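Long-range contacts in citryl-spermidine/3,4-dihydroxybenzoyl-citryl-spermidine:spermidine ligase (Bacillus anthracis, PDB 3TO3), which catalyses the ATP-dependent condensation of spermidine with citryl-spermidine intermediates on the pathway to the siderophore petrobactin: residues D5-I11 against Y175-F179; E16-Y20 against T133-Y137; E154-G160 against Y183-R187; R180-E184 against A280-M284. All blocks are in the same frame, centred on the assembly; numbering follows the deposited sequence.

Contact 1 opens at the N terminus, where helix 6-15 begins, and closes on helix 175-181, spanning 163 residues. Within that span helix 18-37 follows, and its first turn meets the C-terminal part of helix 115-138 in contact 2, so contact 2 nests within contact 1; I134 packs on both I11 and F179. Contact 3 starts at the end of helix 150-156, before contact 1 has closed, and ends at 183-187 beyond it, so the two cross. Contact 4 then runs from 180-184 to the ATP-binding turn 280-284, sharing Y183 and E184 with contact 3. Together they join the N-terminal helices at the subunit interface to the nucleotide pocket.

Contact 1: D5-I11 against Y175-F179; sequences DMYHTKI and YRDNF
F179 lies at the apolar centre, with Y7 CD2 over one face of its ring, 3.3 Å from F179 CD2; the ring centroids are 5.0 Å apart, planes oblique at 59°. Beside it I11 CG1 approaches F179 CE2 at 3.8 Å, and Y7 CB lies 4.3 Å from Y175 CE1. Y7 and F179 are m at chi1, Y175 p. This is near-perpendicular helix packing, the axes of 6-11 and 175-179 crossing at 100°, 10.8 Å apart at their closest; CA atoms of Y7 and R176 lie 7.5 Å apart, those of I11 and Y175 7.4 Å. H8, t at chi1, has CB 3.5 Å from Y175 OH and hydrogen-bonds to W251 of the second subunit across the dimer interface. At the polar edge the N-cap D5 (chi1 p) accepts from H8 N at OD2, 3.1 Å, and forms a salt bridge with R176 (chi1 t): NH2 to OD2 2.8 Å, NH1 to OD1 3.3 Å. R176 NH2 also donates to Y175 OH at 3.0 Å.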
# COMPACT_ATOMS: atom_id res chain seq x y z
N ASP B 5 -4.42 -4.84 23.33
CA ASP B 5 -3.79 -4.15 24.45
C ASP B 5 -4.18 -2.68 24.66
O ASP B 5 -5.08 -2.15 24.00
CB ASP B 5 -2.27 -4.26 24.35
CG ASP B 5 -1.68 -3.37 23.24
OD1 ASP B 5 -0.45 -3.48 23.04
OD2 ASP B 5 -2.44 -2.58 22.59
N MSE B 6 -3.48 -2.04 25.59
CA MSE B 6 -3.70 -0.64 25.96
C MSE B 6 -3.49 0.37 24.82
O MSE B 6 -4.05 1.47 24.86
CB MSE B 6 -2.80 -0.26 27.13
CG MSE B 6 -1.53 0.47 26.69
SE MSE B 6 -0.33 0.95 28.15
CE MSE B 6 0.68 2.36 27.25
N TYR B 7 -2.68 0.02 23.82
CA TYR B 7 -2.52 0.90 22.66
C TYR B 7 -3.78 0.85 21.80
O TYR B 7 -4.23 1.88 21.27
CB TYR B 7 -1.25 0.57 21.87
CG TYR B 7 -0.02 1.05 22.59
CD1 TYR B 7 0.75 0.17 23.36
CD2 TYR B 7 0.35 2.38 22.56
CE1 TYR B 7 1.88 0.61 24.05
CE2 TYR B 7 1.48 2.84 23.25
CZ TYR B 7 2.24 1.95 23.99
OH TYR B 7 3.35 2.42 24.66
N HIS B 8 -4.37 -0.35 21.73
CA HIS B 8 -5.64 -0.51 21.05
C HIS B 8 -6.70 0.35 21.75
O HIS B 8 -7.41 1.13 21.12
CB HIS B 8 -6.03 -1.98 21.03
CG HIS B 8 -7.38 -2.24 20.43
ND1 HIS B 8 -8.47 -2.62 21.18
CD2 HIS B 8 -7.81 -2.16 19.15
CE1 HIS B 8 -9.51 -2.78 20.39
NE2 HIS B 8 -9.14 -2.51 19.16
N THR B 9 -6.77 0.22 23.06
CA THR B 9 -7.73 1.00 23.84
C THR B 9 -7.61 2.51 23.63
O THR B 9 -8.62 3.21 23.53
CB THR B 9 -7.60 0.65 25.32
OG1 THR B 9 -7.83 -0.75 25.44
CG2 THR B 9 -8.62 1.42 26.17
N LYS B 10 -6.37 3.01 23.52
CA LYS B 10 -6.12 4.43 23.29
C LYS B 10 -6.67 4.90 21.96
O LYS B 10 -7.33 5.95 21.89
CB LYS B 10 -4.61 4.74 23.30
CG LYS B 10 -3.97 4.74 24.68
CD LYS B 10 -2.52 5.19 24.58
CE LYS B 10 -1.82 5.15 25.93
NZ LYS B 10 -2.37 6.20 26.84
N ILE B 11 -6.37 4.14 20.92
CA ILE B 11 -6.83 4.49 19.59
C ILE B 11 -8.34 4.62 19.57
O ILE B 11 -8.89 5.60 19.02
CB ILE B 11 -6.47 3.41 18.55
CG1 ILE B 11 -4.98 3.38 18.38
CG2 ILE B 11 -7.00 3.81 17.20
CD1 ILE B 11 -4.54 4.58 17.64
N TYR B 175 -1.97 2.10 13.01
CA TYR B 175 -1.88 2.78 14.31
C TYR B 175 -0.65 2.41 15.16
O TYR B 175 -0.07 3.28 15.82
CB TYR B 175 -3.17 2.66 15.11
CG TYR B 175 -3.34 1.40 15.94
CD1 TYR B 175 -2.86 1.31 17.24
CD2 TYR B 175 -4.05 0.31 15.44
CE1 TYR B 175 -3.05 0.16 18.02
CE2 TYR B 175 -4.25 -0.83 16.20
CZ TYR B 175 -3.74 -0.92 17.48
OH TYR B 175 -3.95 -2.06 18.22
N ARG B 176 -0.24 1.15 15.11
CA ARG B 176 0.83 0.66 15.97
C ARG B 176 2.19 1.24 15.56
O ARG B 176 2.93 1.75 16.39
CB ARG B 176 0.84 -0.86 15.98
CG ARG B 176 1.47 -1.47 17.20
CD ARG B 176 1.03 -2.92 17.39
NE ARG B 176 -0.26 -2.98 18.06
CZ ARG B 176 -0.40 -2.81 19.37
NH1 ARG B 176 0.67 -2.56 20.12
NH2 ARG B 176 -1.60 -2.86 19.94
N ASP B 177 2.51 1.17 14.27
CA ASP B 177 3.69 1.85 13.75
C ASP B 177 3.63 3.35 14.01
O ASP B 177 4.66 3.98 14.27
CB ASP B 177 3.84 1.58 12.25
CG ASP B 177 4.48 0.22 11.95
OD1 ASP B 177 5.26 -0.30 12.79
OD2 ASP B 177 4.18 -0.32 10.87
N ASN B 178 2.44 3.92 13.95
CA ASN B 178 2.31 5.36 14.17
C ASN B 178 2.74 5.71 15.60
O ASN B 178 3.50 6.68 15.82
CB ASN B 178 0.87 5.85 13.89
CG ASN B 178 0.78 7.34 13.93
OD1 ASN B 178 1.50 8.02 13.16
ND2 ASN B 178 -0.03 7.87 14.87
N PHE B 179 2.23 4.93 16.56
CA PHE B 179 2.66 5.02 17.95
C PHE B 179 4.18 4.87 18.11
O PHE B 179 4.79 5.55 18.93
CB PHE B 179 1.98 3.97 18.80
CG PHE B 179 0.66 4.39 19.36
CD1 PHE B 179 0.44 5.69 19.75
CD2 PHE B 179 -0.36 3.49 19.51
CE1 PHE B 179 -0.79 6.07 20.27
CE2 PHE B 179 -1.58 3.87 20.03
CZ PHE B 179 -1.79 5.16 20.41

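Contact 2: E16-Y20 against T133-Y137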
# COMPACT_ATOMS: atom_id res chain seq x y z
N GLU B 16 -13.17 7.99 19.47
CA GLU B 16 -14.52 8.17 20.03
C GLU B 16 -14.64 9.51 20.73
O GLU B 16 -15.67 9.80 21.30
CB GLU B 16 -14.84 7.08 21.06
CG GLU B 16 -15.28 5.74 20.51
CD GLU B 16 -15.07 4.60 21.53
OE1 GLU B 16 -14.36 4.83 22.54
OE2 GLU B 16 -15.59 3.48 21.34
N SER B 17 -13.56 10.28 20.76
CA SER B 17 -13.53 11.47 21.61
C SER B 17 -13.88 12.74 20.85
O SER B 17 -14.20 12.70 19.66
CB SER B 17 -12.14 11.65 22.18
OG SER B 17 -11.31 12.29 21.22
N GLU B 18 -13.79 13.86 21.56
CA GLU B 18 -14.03 15.18 21.01
C GLU B 18 -12.87 15.65 20.14
O GLU B 18 -13.06 16.54 19.30
CB GLU B 18 -14.24 16.20 22.13
CG GLU B 18 -15.50 15.97 22.96
CD GLU B 18 -16.67 16.88 22.55
OE1 GLU B 18 -17.59 17.06 23.38
OE2 GLU B 18 -16.67 17.42 21.41
N ASP B 19 -11.67 15.13 20.37
CA ASP B 19 -10.52 15.55 19.57
C ASP B 19 -10.69 15.09 18.12
O ASP B 19 -10.20 15.71 17.18
CB ASP B 19 -9.23 15.00 20.15
CG ASP B 19 -8.86 15.67 21.47
OD1 ASP B 19 -8.48 16.85 21.43
OD2 ASP B 19 -8.96 15.02 22.53
N TYR B 20 -11.42 14.00 17.94
CA TYR B 20 -11.75 13.58 16.61
C TYR B 20 -12.58 14.66 15.86
O TYR B 20 -12.30 14.97 14.71
CB TYR B 20 -12.46 12.22 16.63
CG TYR B 20 -12.95 11.84 15.26
CD1 TYR B 20 -12.09 11.24 14.35
CD2 TYR B 20 -14.26 12.12 14.87
CE1 TYR B 20 -12.53 10.91 13.08
CE2 TYR B 20 -14.70 11.81 13.59
CZ TYR B 20 -13.84 11.19 12.70
OH TYR B 20 -14.28 10.87 11.43
N THR B 133 -5.98 12.91 15.09
CA THR B 133 -6.87 12.65 16.21
C THR B 133 -6.14 11.97 17.37
O THR B 133 -6.29 12.36 18.51
CB THR B 133 -8.07 11.77 15.81
OG1 THR B 133 -8.92 12.49 14.92
CG2 THR B 133 -8.85 11.34 17.05
N ILE B 134 -5.34 10.95 17.08
CA ILE B 134 -4.58 10.27 18.14
C ILE B 134 -3.56 11.23 18.78
O ILE B 134 -3.39 11.28 20.01
CB ILE B 134 -3.84 9.03 17.59
CG1 ILE B 134 -4.85 8.09 16.95
CG2 ILE B 134 -3.10 8.30 18.72
CD1 ILE B 134 -4.28 7.23 15.85
N ALA B 135 -2.89 12.02 17.94
CA ALA B 135 -1.93 12.97 18.52
C ALA B 135 -2.62 14.06 19.40
O ALA B 135 -2.16 14.32 20.52
CB ALA B 135 -1.06 13.59 17.44
N GLN B 136 -3.68 14.69 18.90
CA GLN B 136 -4.40 15.71 19.67
C GLN B 136 -4.97 15.09 20.95
O GLN B 136 -5.04 15.73 21.98
CB GLN B 136 -5.53 16.34 18.87
CG GLN B 136 -5.08 17.05 17.61
CD GLN B 136 -4.07 18.13 17.91
OE1 GLN B 136 -4.23 18.88 18.87
NE2 GLN B 136 -3.01 18.20 17.11
N TYR B 137 -5.35 13.82 20.89
CA TYR B 137 -5.91 13.18 22.06
C TYR B 137 -4.85 12.86 23.12
O TYR B 137 -5.12 12.93 24.31
CB TYR B 137 -6.67 11.93 21.65
CG TYR B 137 -7.27 11.21 22.82
CD1 TYR B 137 -8.46 11.65 23.36
CD2 TYR B 137 -6.67 10.07 23.36
CE1 TYR B 137 -9.05 11.00 24.44
CE2 TYR B 137 -7.26 9.40 24.46
CZ TYR B 137 -8.45 9.89 24.99
OH TYR B 137 -9.08 9.30 26.05
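An N-capped helix start sets its first turn against the side of helix 115-138. D19, with the most surface covered here, points its CB toward 133-137; its carboxylate sits over the last turn of the segment, OD1 lying 3.7 Å from Q136 O and OD2 3.5 Å from Y137 CD1 at the ring edge. K395 hydrogen-bonds to Q136 O and forms a weak, long ion pair with D19. T133 fills the closest backbone approach, its CA 5.0 Å from that of Y20. Its OG1 lies 3.5 Å from Y20 CD1, while its hydrogen bond goes to I129 O in its own helix. Y137, t at chi1, extends its ring past the cap residue S17, whose backbone O is bonded by Q264 of the second subunit. No hydrogen bond joins the two segments, which meet through van der Waals packing. S17 OG touches Y137 CD1 at 3.6 Å, bonds to A14, and accepts from D19 N at 3.0 Å to cap the helix.

Contact 3: E154-G160 against Y183-R187; sequences ENHLIDG and YEFMR. With ATP (adenosine-5'-triphosphate), chain E.
The edge of the ATP pocket is built here: G160 belongs to it, its C lying 3.4 Å from C8 of the adenine. Residues 154-156 are the last turn of helix 150-156, and L157, at phi/psi -92/104, is the first to leave helical geometry; the chain then runs through I158 and D159 to G160, which has a positive phi of 70°. Across from it, 183-185 keep helical backbone angles but lack the regular helical hydrogen bonds, and M186 turns at 53/42. The closest backbone approach puts N155 CA 5.4 Å from E184 CA. Y183, p at chi1, lays its ring alongside the helix end, with OH donating to L157 O at 2.9 Å and lying 3.5 Å from I158 CA. N155, m at chi1, sends ND2 to Y183 O at 2.8 Å; the same ND2 bonds to A280 O. Polar bonds to backbone carbonyls thus tie a helix C terminus to the loop after helix 175-181, in the IucA/IucC family part of the chain, beside the nucleotide. I158 CG2 packs on E184 CG at 3.6 Å, while the E184 carboxylate forms salt bridges with K168 and R170. N155 CB meets CG of the exposed selenomethionine M186 at 3.4 Å, and the M186 SE lies 4.6 Å from the centroid of the H156 ring, 41° off its normal.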
# COMPACT_ATOMS: atom_id res chain seq x y z
N GLU B 154 10.48 20.64 19.04
CA GLU B 154 10.32 19.91 17.79
C GLU B 154 9.21 18.88 17.96
O GLU B 154 8.31 18.81 17.12
CB GLU B 154 11.62 19.24 17.32
CG GLU B 154 12.59 20.14 16.53
CD GLU B 154 12.25 20.28 15.03
OE1 GLU B 154 11.37 19.56 14.52
OE2 GLU B 154 12.89 21.13 14.36
N ASN B 155 9.27 18.09 19.03
CA ASN B 155 8.27 17.04 19.24
C ASN B 155 6.97 17.49 19.92
O ASN B 155 5.96 16.79 19.85
CB ASN B 155 8.86 15.85 20.00
CG ASN B 155 10.08 15.27 19.29
OD1 ASN B 155 11.23 15.57 19.63
ND2 ASN B 155 9.82 14.44 18.28
N HIS B 156 6.98 18.66 20.54
CA HIS B 156 5.74 19.16 21.12
C HIS B 156 4.87 20.03 20.20
O HIS B 156 3.68 20.25 20.48
CB HIS B 156 5.96 19.75 22.53
CG HIS B 156 6.22 18.71 23.57
ND1 HIS B 156 5.23 17.87 24.04
CD2 HIS B 156 7.36 18.34 24.21
CE1 HIS B 156 5.75 17.04 24.94
NE2 HIS B 156 7.04 17.30 25.05
N LEU B 157 5.40 20.45 19.05
CA LEU B 157 4.49 21.09 18.11
C LEU B 157 4.02 19.95 17.24
O LEU B 157 4.69 19.52 16.30
CB LEU B 157 5.22 22.07 17.20
CG LEU B 157 6.19 23.10 17.75
CD1 LEU B 157 6.95 23.67 16.55
CD2 LEU B 157 5.43 24.18 18.51
N ILE B 158 2.80 19.54 17.52
CA ILE B 158 2.23 18.40 16.84
C ILE B 158 1.26 18.79 15.73
O ILE B 158 0.63 17.94 15.14
CB ILE B 158 1.61 17.42 17.86
CG1 ILE B 158 0.32 18.03 18.45
CG2 ILE B 158 2.68 17.04 18.96
CD1 ILE B 158 -0.41 17.07 19.33
N ASP B 159 1.11 20.09 15.47
CA ASP B 159 0.01 20.50 14.59
C ASP B 159 0.25 20.25 13.10
O ASP B 159 -0.70 20.00 12.34
CB ASP B 159 -0.43 21.95 14.87
CG ASP B 159 -1.26 22.08 16.17
OD1 ASP B 159 -2.02 21.13 16.48
OD2 ASP B 159 -1.14 23.11 16.89
N GLY B 160 1.51 20.27 12.68
CA GLY B 160 1.79 20.06 11.28
C GLY B 160 1.33 21.25 10.47
O GLY B 160 1.10 22.35 10.98
N TYR B 183 6.51 11.28 15.41
CA TYR B 183 7.36 12.17 16.16
C TYR B 183 6.67 12.71 17.42
O TYR B 183 7.34 13.14 18.36
CB TYR B 183 7.87 13.30 15.26
CG TYR B 183 6.89 14.44 14.96
CD1 TYR B 183 6.62 15.42 15.92
CD2 TYR B 183 6.27 14.55 13.72
CE1 TYR B 183 5.74 16.49 15.65
CE2 TYR B 183 5.39 15.61 13.43
CZ TYR B 183 5.12 16.57 14.40
OH TYR B 183 4.25 17.61 14.13
N GLU B 184 5.34 12.69 17.45
CA GLU B 184 4.60 13.17 18.63
C GLU B 184 4.90 12.32 19.87
O GLU B 184 4.79 12.81 21.01
CB GLU B 184 3.07 13.14 18.41
CG GLU B 184 2.57 13.93 17.20
CD GLU B 184 2.28 13.04 15.99
OE1 GLU B 184 3.04 12.08 15.75
OE2 GLU B 184 1.27 13.30 15.29
N PHE B 185 5.24 11.06 19.66
CA PHE B 185 5.36 10.12 20.77
C PHE B 185 6.76 9.98 21.36
O PHE B 185 6.93 9.37 22.41
CB PHE B 185 4.70 8.79 20.41
CG PHE B 185 3.36 8.97 19.79
CD1 PHE B 185 3.18 8.83 18.42
CD2 PHE B 185 2.27 9.38 20.57
CE1 PHE B 185 1.94 9.03 17.83
CE2 PHE B 185 1.04 9.58 19.99
CZ PHE B 185 0.88 9.39 18.60
N MSE B 186 7.73 10.59 20.68
CA MSE B 186 9.09 10.76 21.22
C MSE B 186 9.69 9.46 21.69
O MSE B 186 10.28 9.40 22.76
CB MSE B 186 9.10 11.73 22.39
CG MSE B 186 8.84 13.16 22.01
SE MSE B 186 9.11 14.31 23.55
CE MSE B 186 7.48 13.88 24.53
N ARG B 187 9.48 8.41 20.91
CA ARG B 187 9.97 7.10 21.27
C ARG B 187 11.42 6.97 20.83
O ARG B 187 11.75 7.34 19.71
CB ARG B 187 9.12 6.02 20.61
CG ARG B 187 7.78 5.81 21.29
CD ARG B 187 7.92 4.89 22.47
NE ARG B 187 6.64 4.66 23.14
CZ ARG B 187 6.16 5.44 24.11
NH1 ARG B 187 6.84 6.50 24.52
NH2 ARG B 187 4.98 5.15 24.66
PB ATP E . 12.52 16.85 5.45
O1B ATP E . 12.64 15.40 5.84
O2B ATP E . 12.90 17.02 4.00
O3B ATP E . 13.43 17.73 6.39
PA ATP E . 9.86 16.75 4.90
O1A ATP E . 10.19 15.33 4.50
O2A ATP E . 9.52 17.63 3.70
O3A ATP E . 11.06 17.37 5.66
O5' ATP E . 8.62 16.68 5.86
C5' ATP E . 8.43 17.62 6.85
C4' ATP E . 7.13 17.72 7.41
O4' ATP E . 6.96 19.02 8.06
C3' ATP E . 6.10 17.66 6.34
O3' ATP E . 5.25 16.60 6.56
C2' ATP E . 5.38 18.95 6.44
O2' ATP E . 4.05 18.78 6.18
C1' ATP E . 5.62 19.33 7.86
N9 ATP E . 5.31 20.70 8.20
C8 ATP E . 4.54 21.06 9.23
N7 ATP E . 4.48 22.40 9.25
C5 ATP E . 5.21 22.90 8.23
C6 ATP E . 5.49 24.20 7.78
N6 ATP E . 4.93 25.32 8.49
N1 ATP E . 6.29 24.37 6.70
C2 ATP E . 6.81 23.30 6.06
N3 ATP E . 6.55 22.04 6.46
C4 ATP E . 5.76 21.80 7.54

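Contact 4: R180-E184 against A280-M284. With ATP (adenosine-5'-triphosphate), chain E.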
# COMPACT_ATOMS: atom_id res chain seq x y z
N ARG B 180 4.78 3.98 17.33
CA ARG B 180 6.19 3.71 17.49
C ARG B 180 7.07 4.82 16.93
O ARG B 180 8.01 5.26 17.56
CB ARG B 180 6.58 2.36 16.86
CG ARG B 180 6.23 1.15 17.69
CD ARG B 180 6.91 -0.15 17.18
NE ARG B 180 6.16 -0.79 16.09
CZ ARG B 180 5.31 -1.80 16.24
NH1 ARG B 180 5.10 -2.34 17.44
NH2 ARG B 180 4.67 -2.29 15.17
N TYR B 181 6.82 5.18 15.68
CA TYR B 181 7.64 6.14 14.98
C TYR B 181 7.16 7.57 14.82
O TYR B 181 7.94 8.43 14.38
CB TYR B 181 8.02 5.56 13.62
CG TYR B 181 8.60 4.21 13.81
CD1 TYR B 181 9.82 4.05 14.49
CD2 TYR B 181 7.95 3.08 13.35
CE1 TYR B 181 10.36 2.78 14.70
CE2 TYR B 181 8.49 1.81 13.54
CZ TYR B 181 9.69 1.66 14.22
OH TYR B 181 10.20 0.40 14.42
N GLY B 182 5.91 7.85 15.20
CA GLY B 182 5.37 9.19 15.00
C GLY B 182 6.12 10.12 15.94
O GLY B 182 6.37 9.80 17.11
N TYR B 183 6.51 11.28 15.41
CA TYR B 183 7.36 12.17 16.16
C TYR B 183 6.67 12.71 17.42
O TYR B 183 7.34 13.14 18.36
CB TYR B 183 7.87 13.30 15.26
CG TYR B 183 6.89 14.44 14.96
CD1 TYR B 183 6.62 15.42 15.92
CD2 TYR B 183 6.27 14.55 13.72
CE1 TYR B 183 5.74 16.49 15.65
CE2 TYR B 183 5.39 15.61 13.43
CZ TYR B 183 5.12 16.57 14.40
OH TYR B 183 4.25 17.61 14.13
N GLU B 184 5.34 12.69 17.45
CA GLU B 184 4.60 13.17 18.63
C GLU B 184 4.90 12.32 19.87
O GLU B 184 4.79 12.81 21.01
CB GLU B 184 3.07 13.14 18.41
CG GLU B 184 2.57 13.93 17.20
CD GLU B 184 2.28 13.04 15.99
OE1 GLU B 184 3.04 12.08 15.75
OE2 GLU B 184 1.27 13.30 15.29
N ALA B 280 12.85 10.91 16.45
CA ALA B 280 12.45 11.64 15.24
C ALA B 280 12.17 13.09 15.52
O ALA B 280 11.70 13.42 16.60
CB ALA B 280 11.19 11.01 14.59
N GLN B 281 12.44 13.95 14.53
CA GLN B 281 11.96 15.34 14.50
C GLN B 281 10.62 15.46 13.74
O GLN B 281 10.00 14.46 13.40
CB GLN B 281 13.00 16.22 13.83
CG GLN B 281 14.36 16.10 14.48
CD GLN B 281 15.36 17.13 13.95
OE1 GLN B 281 15.70 17.12 12.76
NE2 GLN B 281 15.84 18.01 14.83
N GLN B 282 10.17 16.69 13.48
CA GLN B 282 8.92 16.91 12.75
C GLN B 282 8.90 16.20 11.42
O GLN B 282 7.83 15.87 10.92
CB GLN B 282 8.72 18.40 12.47
CG GLN B 282 8.17 19.20 13.64
CD GLN B 282 8.01 20.68 13.30
OE1 GLN B 282 6.89 21.16 13.15
NE2 GLN B 282 9.14 21.40 13.16
N SER B 283 10.07 15.98 10.84
CA SER B 283 10.20 15.37 9.51
C SER B 283 10.03 13.86 9.54
O SER B 283 9.63 13.24 8.55
CB SER B 283 11.54 15.80 8.85
OG SER B 283 12.44 14.73 8.58
N MSE B 284 10.38 13.28 10.68
CA MSE B 284 10.27 11.84 10.96
C MSE B 284 11.28 10.91 10.28
O MSE B 284 11.59 9.86 10.83
CB MSE B 284 8.90 11.34 10.62
CG MSE B 284 7.90 11.72 11.69
SE MSE B 284 6.26 10.84 11.34
CE MSE B 284 6.91 9.00 11.41
PB ATP E . 12.52 16.85 5.45
O1B ATP E . 12.64 15.40 5.84
O2B ATP E . 12.90 17.02 4.00
O3B ATP E . 13.43 17.73 6.39
PA ATP E . 9.86 16.75 4.90
O1A ATP E . 10.19 15.33 4.50
O2A ATP E . 9.52 17.63 3.70
O3A ATP E . 11.06 17.37 5.66
O5' ATP E . 8.62 16.68 5.86
C5' ATP E . 8.43 17.62 6.85
C4' ATP E . 7.13 17.72 7.41
O4' ATP E . 6.96 19.02 8.06
C3' ATP E . 6.10 17.66 6.34
O3' ATP E . 5.25 16.60 6.56
C2' ATP E . 5.38 18.95 6.44
O2' ATP E . 4.05 18.78 6.18
C1' ATP E . 5.62 19.33 7.86
N9 ATP E . 5.31 20.70 8.20
C8 ATP E . 4.54 21.06 9.23
N7 ATP E . 4.48 22.40 9.25
C5 ATP E . 5.21 22.90 8.23
C6 ATP E . 5.49 24.20 7.78
N6 ATP E . 4.93 25.32 8.49
N1 ATP E . 6.29 24.37 6.70
C2 ATP E . 6.81 23.30 6.06
N3 ATP E . 6.55 22.04 6.46
C4 ATP E . 5.76 21.80 7.54
O HOH W 1 10.57 8.11 12.55
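Helix 175-181 ends where G182 leaves helical phi/psi at -69/136, and the chain turns into Y183 and E184. Facing it, A280 is the end of strand 278-280 and leads into a type I beta turn from Q281 to M284, closed by M284 N to Q281 O at 3.0 Å. The CA atoms of Y183 and A280 are 5.2 Å apart. No direct hydrogen bond links the segments, but a water donates to Y181 O at 3.2 Å and to M284 O at 2.7 Å, bridging helix end and turn. Y183 has the most surface covered. Its CB lies 3.1 Å from Q281 O and 4.1 Å from A280 CB, and its ring lies across the turn: Q282 CA is 3.8 Å from the ring centroid and 14° off the normal, a CH-pi contact over the face, while M284 CG approaches CD2 of Y183 at the ring edge, at 3.8 Å. The tyrosine hydroxyl bonds to L157 O. Selenomethionine M284 brings CE to 4.2 Å from Y181 CB and also against G182. Q282 points its CB away and bonds to E154 and N388. S283, also facing away from 180-184, donates OG to ATP O1B at 2.8 Å, so the face of the turn opposite Y183 serves the beta phosphate in the IucA/IucC nucleotide site, where S283 and M284 are ATP-binding residues.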